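Local coordinates for flavohemoprotein (Vibrio cholerae O1 biovar El Tor, PDB 4EH1), which probably converts nitric oxide to nitrate with O2 and NAD(P)H, this chain being its FAD- and NAD(P)H-binding reductase domain, at residues Q38-E43 / R66-S71; R52-Y57 / K100-A105. All coordinates share one frame; numbering follows the deposited sequence.

Contact 1: residues Q38-E43 / R66-S71. With FAD (flavin-adenine dinucleotide), chain C.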
loop_
_atom_site.group_PDB
_atom_site.type_symbol
_atom_site.label_atom_id
_atom_site.label_comp_id
_atom_site.label_asym_id
_atom_site.label_seq_id
_atom_site.Cartn_x
_atom_site.Cartn_y
_atom_site.Cartn_z
ATOM N N GLN A 38 -21.120 2.951 -8.527
ATOM C CA GLN A 38 -21.799 2.687 -7.248
ATOM C C GLN A 38 -20.811 2.512 -6.104
ATOM O O GLN A 38 -19.594 2.392 -6.336
ATOM C CB GLN A 38 -22.745 1.499 -7.332
ATOM C CG GLN A 38 -23.876 1.729 -8.290
ATOM C CD GLN A 38 -24.890 0.628 -8.235
ATOM O OE1 GLN A 38 -24.574 -0.543 -8.462
ATOM N NE2 GLN A 38 -26.121 0.989 -7.926
ATOM N N TYR A 39 -21.326 2.523 -4.876
ATOM C CA TYR A 39 -20.459 2.448 -3.679
ATOM C C TYR A 39 -20.945 1.362 -2.734
ATOM O O TYR A 39 -22.118 0.982 -2.766
ATOM C CB TYR A 39 -20.427 3.798 -2.914
ATOM C CG TYR A 39 -21.811 4.300 -2.569
ATOM C CD1 TYR A 39 -22.479 5.170 -3.408
ATOM C CD2 TYR A 39 -22.476 3.839 -1.432
ATOM C CE1 TYR A 39 -23.785 5.592 -3.119
ATOM C CE2 TYR A 39 -23.757 4.247 -1.134
ATOM C CZ TYR A 39 -24.409 5.120 -1.980
ATOM O OH TYR A 39 -25.677 5.531 -1.665
ATOM N N ILE A 40 -20.042 0.871 -1.895
ATOM C CA ILE A 40 -20.437 -0.004 -0.814
ATOM C C ILE A 40 -20.337 0.785 0.478
ATOM O O ILE A 40 -19.963 1.968 0.481
ATOM C CB ILE A 40 -19.600 -1.337 -0.756
ATOM C CG1 ILE A 40 -18.086 -1.084 -0.857
ATOM C CG2 ILE A 40 -19.957 -2.240 -1.911
ATOM C CD1 ILE A 40 -17.433 -0.702 0.442
ATOM N N GLY A 41 -20.690 0.123 1.569
ATOM C CA GLY A 41 -20.578 0.696 2.892
ATOM C C GLY A 41 -19.537 -0.049 3.708
ATOM O O GLY A 41 -19.453 -1.284 3.655
ATOM N N ILE A 42 -18.729 0.688 4.456
ATOM C CA ILE A 42 -17.784 0.065 5.368
ATOM C C ILE A 42 -18.154 0.444 6.803
ATOM O O ILE A 42 -18.446 1.603 7.086
ATOM C CB ILE A 42 -16.344 0.525 5.089
ATOM C CG1 ILE A 42 -15.879 0.060 3.691
ATOM C CG2 ILE A 42 -15.388 -0.001 6.164
ATOM C CD1 ILE A 42 -15.634 -1.454 3.576
ATOM N N GLU A 43 -18.125 -0.527 7.711
ATOM C CA GLU A 43 -18.434 -0.258 9.105
ATOM C C GLU A 43 -17.344 -0.778 10.022
ATOM O O GLU A 43 -16.925 -1.935 9.931
ATOM C CB GLU A 43 -19.776 -0.878 9.482
ATOM C CG GLU A 43 -19.952 -1.186 10.941
ATOM C CD GLU A 43 -21.253 -1.954 11.188
ATOM O OE1 GLU A 43 -22.322 -1.448 10.776
ATOM O OE2 GLU A 43 -21.208 -3.069 11.767
ATOM N N ARG A 66 -16.084 -11.477 -7.617
ATOM C CA ARG A 66 -15.189 -12.193 -6.710
ATOM C C ARG A 66 -14.650 -11.318 -5.603
ATOM O O ARG A 66 -14.565 -11.729 -4.451
ATOM C CB ARG A 66 -14.028 -12.826 -7.492
ATOM C CG ARG A 66 -14.478 -13.847 -8.525
ATOM C CD ARG A 66 -14.843 -15.158 -7.851
ATOM N NE ARG A 66 -13.673 -15.833 -7.287
ATOM C CZ ARG A 66 -13.731 -16.769 -6.343
ATOM N NH1 ARG A 66 -14.908 -17.139 -5.847
ATOM N NH2 ARG A 66 -12.612 -17.329 -5.893
ATOM N N GLU A 67 -14.271 -10.102 -5.944
ATOM C CA GLU A 67 -13.728 -9.212 -4.925
ATOM C C GLU A 67 -14.046 -7.760 -5.216
ATOM O O GLU A 67 -14.393 -7.404 -6.339
ATOM C CB GLU A 67 -12.225 -9.377 -4.835
ATOM C CG GLU A 67 -11.547 -8.926 -6.082
ATOM C CD GLU A 67 -10.109 -9.365 -6.168
ATOM O OE1 GLU A 67 -9.762 -10.385 -5.537
ATOM O OE2 GLU A 67 -9.331 -8.682 -6.874
ATOM N N TYR A 68 -13.929 -6.926 -4.186
ATOM C CA TYR A 68 -14.166 -5.506 -4.327
ATOM C C TYR A 68 -12.868 -4.737 -4.076
ATOM O O TYR A 68 -12.069 -5.105 -3.218
ATOM C CB TYR A 68 -15.210 -5.050 -3.305
ATOM C CG TYR A 68 -16.631 -5.552 -3.514
ATOM C CD1 TYR A 68 -17.196 -5.627 -4.788
ATOM C CD2 TYR A 68 -17.408 -5.923 -2.432
ATOM C CE1 TYR A 68 -18.511 -6.073 -4.974
ATOM C CE2 TYR A 68 -18.715 -6.384 -2.597
ATOM C CZ TYR A 68 -19.268 -6.438 -3.863
ATOM O OH TYR A 68 -20.553 -6.890 -4.015
ATOM N N ARG A 69 -12.652 -3.667 -4.822
ATOM C CA ARG A 69 -11.627 -2.707 -4.438
ATOM C C ARG A 69 -12.277 -1.343 -4.115
ATOM O O ARG A 69 -13.118 -0.830 -4.878
ATOM C CB ARG A 69 -10.559 -2.548 -5.523
ATOM C CG ARG A 69 -9.439 -1.552 -5.145
ATOM C CD ARG A 69 -8.368 -1.476 -6.221
ATOM N NE ARG A 69 -8.755 -0.551 -7.275
ATOM C CZ ARG A 69 -7.984 -0.262 -8.319
ATOM N NH1 ARG A 69 -6.791 -0.831 -8.443
ATOM N NH2 ARG A 69 -8.399 0.606 -9.231
ATOM N N ILE A 70 -11.893 -0.781 -2.975
ATOM C CA ILE A 70 -12.244 0.606 -2.661
ATOM C C ILE A 70 -10.960 1.397 -2.433
ATOM O O ILE A 70 -9.900 0.815 -2.177
ATOM C CB ILE A 70 -13.080 0.716 -1.392
ATOM C CG1 ILE A 70 -12.310 0.112 -0.226
ATOM C CG2 ILE A 70 -14.504 0.058 -1.566
ATOM C CD1 ILE A 70 -12.983 0.439 1.132
ATOM N N SER A 71 -11.061 2.719 -2.504
ATOM C CA SER A 71 -9.892 3.590 -2.391
ATOM C C SER A 71 -10.246 4.770 -1.497
ATOM O O SER A 71 -11.148 5.570 -1.807
ATOM C CB SER A 71 -9.456 4.097 -3.766
ATOM O OG SER A 71 -9.327 3.010 -4.686
HETATM P PA FAD C . -15.305 11.966 9.786
HETATM O O1A FAD C . -16.662 11.648 9.454
HETATM O O2A FAD C . -14.741 11.648 11.053
HETATM O O5B FAD C . -15.155 13.497 9.638
HETATM C C5B FAD C . -15.892 14.205 8.674
HETATM C C4B FAD C . -15.495 15.665 8.557
HETATM O O4B FAD C . -15.957 16.417 9.662
HETATM C C3B FAD C . -14.001 15.778 8.540
HETATM O O3B FAD C . -13.652 16.846 7.697
HETATM C C2B FAD C . -13.656 16.136 9.946
HETATM O O2B FAD C . -12.497 16.909 9.904
HETATM C C1B FAD C . -14.867 16.883 10.421
HETATM N N9A FAD C . -15.093 16.583 11.830
HETATM C C8A FAD C . -15.095 15.394 12.393
HETATM N N7A FAD C . -15.310 15.480 13.706
HETATM C C5A FAD C . -15.442 16.756 13.991
HETATM C C6A FAD C . -15.679 17.524 15.204
HETATM N N6A FAD C . -15.828 16.925 16.393
HETATM N N1A FAD C . -15.729 18.836 15.066
HETATM C C2A FAD C . -15.589 19.425 13.900
HETATM N N3A FAD C . -15.370 18.795 12.765
HETATM C C4A FAD C . -15.283 17.479 12.750
HETATM N N1 FAD C . -14.399 8.596 0.512
HETATM C C2 FAD C . -13.343 7.988 -0.023
HETATM O O2 FAD C . -12.277 8.102 0.526
HETATM N N3 FAD C . -13.398 7.249 -1.117
HETATM C C4 FAD C . -14.505 7.049 -1.765
HETATM O O4 FAD C . -14.487 6.360 -2.752
HETATM C C4X FAD C . -15.718 7.696 -1.252
HETATM N N5 FAD C . -16.878 7.565 -1.851
HETATM C C5X FAD C . -17.954 8.165 -1.380
HETATM C C6 FAD C . -19.128 7.996 -2.042
HETATM C C7 FAD C . -20.259 8.603 -1.589
HETATM C C7M FAD C . -21.540 8.427 -2.310
HETATM C C8 FAD C . -20.217 9.418 -0.384
HETATM C C8M FAD C . -21.472 10.050 0.084
HETATM C C9 FAD C . -19.041 9.589 0.291
HETATM C C9A FAD C . -17.900 8.991 -0.174
HETATM N N10 FAD C . -16.693 9.150 0.488
HETATM C C10 FAD C . -15.587 8.508 -0.045
HETATM C "C1'" FAD C . -16.616 9.934 1.714
HETATM C "C2'" FAD C . -16.534 8.995 2.918
HETATM O "O2'" FAD C . -17.685 8.197 3.085
HETATM C "C3'" FAD C . -16.358 9.652 4.271
HETATM O "O3'" FAD C . -17.306 10.662 4.480
HETATM C "C4'" FAD C . -14.949 10.130 4.570
HETATM O "O4'" FAD C . -14.068 9.042 4.421
HETATM C "C5'" FAD C . -14.785 10.761 5.948
HETATM O "O5'" FAD C . -15.058 9.902 7.014
HETATM P P FAD C . -14.251 9.876 8.322
HETATM O O1P FAD C . -14.970 9.028 9.215
HETATM O O2P FAD C . -12.913 9.553 8.008
HETATM O O3P FAD C . -14.317 11.357 8.759
#
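Just beyond Ile70, which packs against Ile40 and Ile42, the carbonyl of Ser71 accepts a nearly straight hydrogen bond from the flavin: FAD N3 to Ser71 O is 2.9 Å, with an angle of 162° at the hydrogen. The bond links the isoalloxazine to one strand of the antiparallel beta-barrel that forms the FAD-binding domain of ferredoxin-reductase-like flavoproteins. Strands 39-43 and 68-71 are not neighbours in the sheet; they face each other across the hydrophobic interior, their axes 8.9 Å apart at closest approach and crossing at 78°. With the backbones so far apart, side chains alone bridge them, and large aliphatic residues suit the task.

Ile70 is the central piece, using its two branches separately. Its short branch packs against Ile40, where Ile40 CD1 comes within 3.6 Å of Ile70 CG2 and the two side chains cross at about a right angle. The longer branch sits between the backbone N and the carbonyl carbon (chi1 58°) and then runs out extended, so that Ile70 CD1 meets Ile42 tip to tip, 3.9 Å from Ile42 CG1. Tyr57 touches both Ile42 and Ile70, and Phe21 also touches Ile70.

The other branch of Ile40 turns to Tyr68, with Ile40 CG2 reaching Tyr68 CE2 at 4.4 Å, obliquely to the ring. Tyrosine fits here because its ring can stay among apolar neighbours, Pro104 included, while its hydroxyl is hydrogen-bonded to Leu32 O.

Tyr39 starts off away from 66-71, and its ring comes close to the dimethylbenzene end of the flavin, an apolar partner that suits an aromatic residue. The methyl carbon C7M of FAD lies obliquely to the ring, 3.6 Å from Tyr39 CD1.

Contact 2: residues R52-Y57 / K100-A105; sequences REIRQY and KLYAPA. With FAD (flavin-adenine dinucleotide), chain C; SO4 (sulfate ion), chain E.
Arg52 and Tyr102 cross at about a right angle, guanidinium and ring planes 43° apart, with Arg52 NH1 3.6 Å from Tyr102 OH. This pair is no hydrogen bond. Instead, both polar ends converge on Glu43 OE1, and Arg1 O also accepts from Arg52 NH1. A long, flexible arginine can make this surface crossing, although it is poorly ordered. In the conformer given, Ile54 also crosses Tyr102, its CD1 4.1 Å from the tyrosine OH, but a second conformer makes this contact less certain. On the other ring edge, Tyr102 CD2 lies 3.5 Å from O1 of a sulfate, probably from the crystallisation liquor.

Strands 53-58 and 98-105 flank strand 39-44 in the barrel, so these side chains reach over it. The former carries the Arg-x-Tyr-Ser motif of the ferredoxin-reductase family. Arg55 bends back at its second torsion (chi2 -62°), and its NE donates to FAD O1P at 2.8 Å, near the guanidinium plane, where its positive charge meets the pyrophosphate. Arg55 NH2 forms a 3.1 Å salt bridge with Glu53 OE2, while NH1 donates to Ile54 O, which together restrain the guanidinium's rotation. The ribityl chain is held by Gln56 O, 2.7 Å from FAD O2', and by Tyr57 OH, 3.0 Å from FAD O4'.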
loop_
_atom_site.group_PDB
_atom_site.type_symbol
_atom_site.label_atom_id
_atom_site.label_comp_id
_atom_site.label_asym_id
_atom_site.label_seq_id
_atom_site.Cartn_x
_atom_site.Cartn_y
_atom_site.Cartn_z
ATOM N N ARG A 52 -19.942 1.924 16.648
ATOM C CA ARG A 52 -19.603 1.659 15.263
ATOM C C ARG A 52 -19.862 2.897 14.392
ATOM O O ARG A 52 -20.708 3.743 14.702
ATOM C CB ARG A 52 -20.402 0.469 14.739
ATOM C CG ARG A 52 -21.880 0.671 14.856
ATOM C CD ARG A 52 -22.652 -0.295 13.978
ATOM N NE ARG A 52 -24.079 -0.282 14.304
ATOM C CZ ARG A 52 -24.999 -1.015 13.686
ATOM N NH1 ARG A 52 -24.647 -1.825 12.698
ATOM N NH2 ARG A 52 -26.272 -0.938 14.058
ATOM N N GLU A 53 -19.126 2.986 13.299
ATOM C CA GLU A 53 -19.284 4.068 12.351
ATOM C C GLU A 53 -19.374 3.465 10.949
ATOM O O GLU A 53 -18.644 2.533 10.612
ATOM C CB GLU A 53 -18.073 4.990 12.407
ATOM C CG GLU A 53 -17.811 5.643 13.765
ATOM C CD GLU A 53 -18.779 6.781 14.082
ATOM O OE1 GLU A 53 -18.954 7.085 15.287
ATOM O OE2 GLU A 53 -19.373 7.372 13.147
ATOM N N ILE A 54 -20.264 4.019 10.137
ATOM C CA ILE A 54 -20.492 3.544 8.786
ATOM C C ILE A 54 -20.250 4.669 7.780
ATOM O O ILE A 54 -20.723 5.796 7.974
ATOM C CB ILE A 54 -21.941 2.993 8.644
ATOM C CG1 ILE A 54 -22.168 1.845 9.638
ATOM C CG2 ILE A 54 -22.170 2.512 7.228
ATOM C CD1 ILE A 54 -23.640 1.515 9.964
ATOM N N ARG A 55 -19.509 4.354 6.720
ATOM C CA ARG A 55 -19.191 5.282 5.645
ATOM C C ARG A 55 -19.353 4.619 4.274
ATOM O O ARG A 55 -19.048 3.418 4.088
ATOM C CB ARG A 55 -17.724 5.726 5.737
ATOM C CG ARG A 55 -17.359 6.417 7.079
ATOM C CD ARG A 55 -18.137 7.723 7.372
ATOM N NE ARG A 55 -17.668 8.345 8.619
ATOM C CZ ARG A 55 -18.331 8.299 9.770
ATOM N NH1 ARG A 55 -19.504 7.677 9.836
ATOM N NH2 ARG A 55 -17.825 8.879 10.857
ATOM N N GLN A 56 -19.792 5.422 3.311
ATOM C CA GLN A 56 -19.816 5.024 1.911
ATOM C C GLN A 56 -18.422 5.077 1.309
ATOM O O GLN A 56 -17.693 6.069 1.505
ATOM C CB GLN A 56 -20.749 5.966 1.115
ATOM C CG GLN A 56 -22.147 6.090 1.676
ATOM C CD GLN A 56 -22.318 7.325 2.550
ATOM O OE1 GLN A 56 -21.508 7.598 3.441
ATOM N NE2 GLN A 56 -23.356 8.081 2.284
ATOM N N TYR A 57 -18.031 4.012 0.597
ATOM C CA TYR A 57 -16.821 4.069 -0.245
ATOM C C TYR A 57 -17.106 3.493 -1.635
ATOM O O TYR A 57 -17.725 2.434 -1.757
ATOM C CB TYR A 57 -15.616 3.372 0.398
ATOM C CG TYR A 57 -15.162 4.074 1.624
ATOM C CD1 TYR A 57 -14.551 5.331 1.539
ATOM C CD2 TYR A 57 -15.411 3.537 2.880
ATOM C CE1 TYR A 57 -14.169 6.034 2.688
ATOM C CE2 TYR A 57 -15.058 4.224 4.022
ATOM C CZ TYR A 57 -14.427 5.475 3.925
ATOM O OH TYR A 57 -14.064 6.150 5.065
ATOM N N LYS A 100 -16.681 -4.995 8.244
ATOM C CA LYS A 100 -18.048 -5.317 7.889
ATOM C C LYS A 100 -18.442 -4.436 6.721
ATOM O O LYS A 100 -18.210 -3.219 6.741
ATOM C CB LYS A 100 -18.955 -5.057 9.070
ATOM C CG LYS A 100 -18.463 -5.699 10.351
ATOM C CD LYS A 100 -18.523 -7.216 10.280
ATOM C CE LYS A 100 -17.487 -7.846 11.192
ATOM N NZ LYS A 100 -17.626 -9.331 11.248
ATOM N N LEU A 101 -19.047 -5.052 5.716
ATOM C CA LEU A 101 -19.275 -4.409 4.433
ATOM C C LEU A 101 -20.732 -4.515 3.977
ATOM O O LEU A 101 -21.317 -5.595 4.006
ATOM C CB LEU A 101 -18.386 -5.061 3.372
ATOM C CG LEU A 101 -18.434 -4.430 1.983
ATOM C CD1 LEU A 101 -17.073 -4.502 1.326
ATOM C CD2 LEU A 101 -19.493 -5.134 1.098
ATOM N N TYR A 102 -21.278 -3.401 3.494
ATOM C CA TYR A 102 -22.661 -3.351 3.049
ATOM C C TYR A 102 -22.672 -3.315 1.551
ATOM O O TYR A 102 -21.760 -2.792 0.949
ATOM C CB TYR A 102 -23.360 -2.115 3.593
ATOM C CG TYR A 102 -23.593 -2.220 5.058
ATOM C CD1 TYR A 102 -22.586 -1.889 5.965
ATOM C CD2 TYR A 102 -24.811 -2.670 5.554
ATOM C CE1 TYR A 102 -22.796 -1.989 7.347
ATOM C CE2 TYR A 102 -25.034 -2.763 6.932
ATOM C CZ TYR A 102 -24.015 -2.424 7.819
ATOM O OH TYR A 102 -24.223 -2.509 9.178
ATOM N N ALA A 103 -23.739 -3.856 0.981
ATOM C CA ALA A 103 -23.859 -4.185 -0.432
ATOM C C ALA A 103 -23.886 -2.954 -1.300
ATOM O O ALA A 103 -24.271 -1.894 -0.847
ATOM C CB ALA A 103 -25.158 -4.976 -0.632
ATOM N N PRO A 104 -23.528 -3.096 -2.578
ATOM C CA PRO A 104 -23.480 -1.934 -3.469
ATOM C C PRO A 104 -24.808 -1.198 -3.632
ATOM O O PRO A 104 -25.857 -1.820 -3.692
ATOM C CB PRO A 104 -23.034 -2.542 -4.814
ATOM C CG PRO A 104 -22.241 -3.766 -4.421
ATOM C CD PRO A 104 -23.014 -4.316 -3.234
ATOM N N ALA A 105 -24.736 0.129 -3.728
ATOM C CA ALA A 105 -25.910 0.991 -3.888
ATOM C C ALA A 105 -25.496 2.276 -4.610
ATOM O O ALA A 105 -24.312 2.486 -4.902
ATOM C CB ALA A 105 -26.538 1.329 -2.504
HETATM P PA FAD C . -15.305 11.966 9.786
HETATM O O1A FAD C . -16.662 11.648 9.454
HETATM O O2A FAD C . -14.741 11.648 11.053
HETATM O O5B FAD C . -15.155 13.497 9.638
HETATM C C5B FAD C . -15.892 14.205 8.674
HETATM C C4B FAD C . -15.495 15.665 8.557
HETATM O O4B FAD C . -15.957 16.417 9.662
HETATM C C3B FAD C . -14.001 15.778 8.540
HETATM O O3B FAD C . -13.652 16.846 7.697
HETATM C C2B FAD C . -13.656 16.136 9.946
HETATM O O2B FAD C . -12.497 16.909 9.904
HETATM C C1B FAD C . -14.867 16.883 10.421
HETATM N N9A FAD C . -15.093 16.583 11.830
HETATM C C8A FAD C . -15.095 15.394 12.393
HETATM N N7A FAD C . -15.310 15.480 13.706
HETATM C C5A FAD C . -15.442 16.756 13.991
HETATM C C6A FAD C . -15.679 17.524 15.204
HETATM N N6A FAD C . -15.828 16.925 16.393
HETATM N N1A FAD C . -15.729 18.836 15.066
HETATM C C2A FAD C . -15.589 19.425 13.900
HETATM N N3A FAD C . -15.370 18.795 12.765
HETATM C C4A FAD C . -15.283 17.479 12.750
HETATM N N1 FAD C . -14.399 8.596 0.512
HETATM C C2 FAD C . -13.343 7.988 -0.023
HETATM O O2 FAD C . -12.277 8.102 0.526
HETATM N N3 FAD C . -13.398 7.249 -1.117
HETATM C C4 FAD C . -14.505 7.049 -1.765
HETATM O O4 FAD C . -14.487 6.360 -2.752
HETATM C C4X FAD C . -15.718 7.696 -1.252
HETATM N N5 FAD C . -16.878 7.565 -1.851
HETATM C C5X FAD C . -17.954 8.165 -1.380
HETATM C C6 FAD C . -19.128 7.996 -2.042
HETATM C C7 FAD C . -20.259 8.603 -1.589
HETATM C C7M FAD C . -21.540 8.427 -2.310
HETATM C C8 FAD C . -20.217 9.418 -0.384
HETATM C C8M FAD C . -21.472 10.050 0.084
HETATM C C9 FAD C . -19.041 9.589 0.291
HETATM C C9A FAD C . -17.900 8.991 -0.174
HETATM N N10 FAD C . -16.693 9.150 0.488
HETATM C C10 FAD C . -15.587 8.508 -0.045
HETATM C "C1'" FAD C . -16.616 9.934 1.714
HETATM C "C2'" FAD C . -16.534 8.995 2.918
HETATM O "O2'" FAD C . -17.685 8.197 3.085
HETATM C "C3'" FAD C . -16.358 9.652 4.271
HETATM O "O3'" FAD C . -17.306 10.662 4.480
HETATM C "C4'" FAD C . -14.949 10.130 4.570
HETATM O "O4'" FAD C . -14.068 9.042 4.421
HETATM C "C5'" FAD C . -14.785 10.761 5.948
HETATM O "O5'" FAD C . -15.058 9.902 7.014
HETATM P P FAD C . -14.251 9.876 8.322
HETATM O O1P FAD C . -14.970 9.028 9.215
HETATM O O2P FAD C . -12.913 9.553 8.008
HETATM O O3P FAD C . -14.317 11.357 8.759
HETATM S S SO4 E . -26.283 -5.613 3.333
HETATM O O1 SO4 E . -26.871 -5.414 4.661
HETATM O O2 SO4 E . -26.627 -6.928 2.833
HETATM O O3 SO4 E . -26.756 -4.597 2.396
HETATM O O4 SO4 E . -24.829 -5.581 3.388
#

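In the fold
From the N terminus the chain forms strands 4-13 and 18-25 before entering strand 39-44; it runs on through strand 53-58, and at strand 68-73 contact 1 closes the first loop, across the barrel interior. Strand 53-58, which pairs with 39-44 in the sheet, makes its contact with 98-105 only after helix 84-92, where contact 2, at the surface, closes a longer loop. The segments therefore alternate and the two contacts cross. Strand 39-44 joins them, with Ile42 N 2.8 Å from Arg55 O on one flank and Gly41 backbone-bonded to Tyr102 on the other. Both contacts carry FAD-binding residues, contact 1 at the isoalloxazine, contact 2 chiefly along the ribityl-pyrophosphate portion.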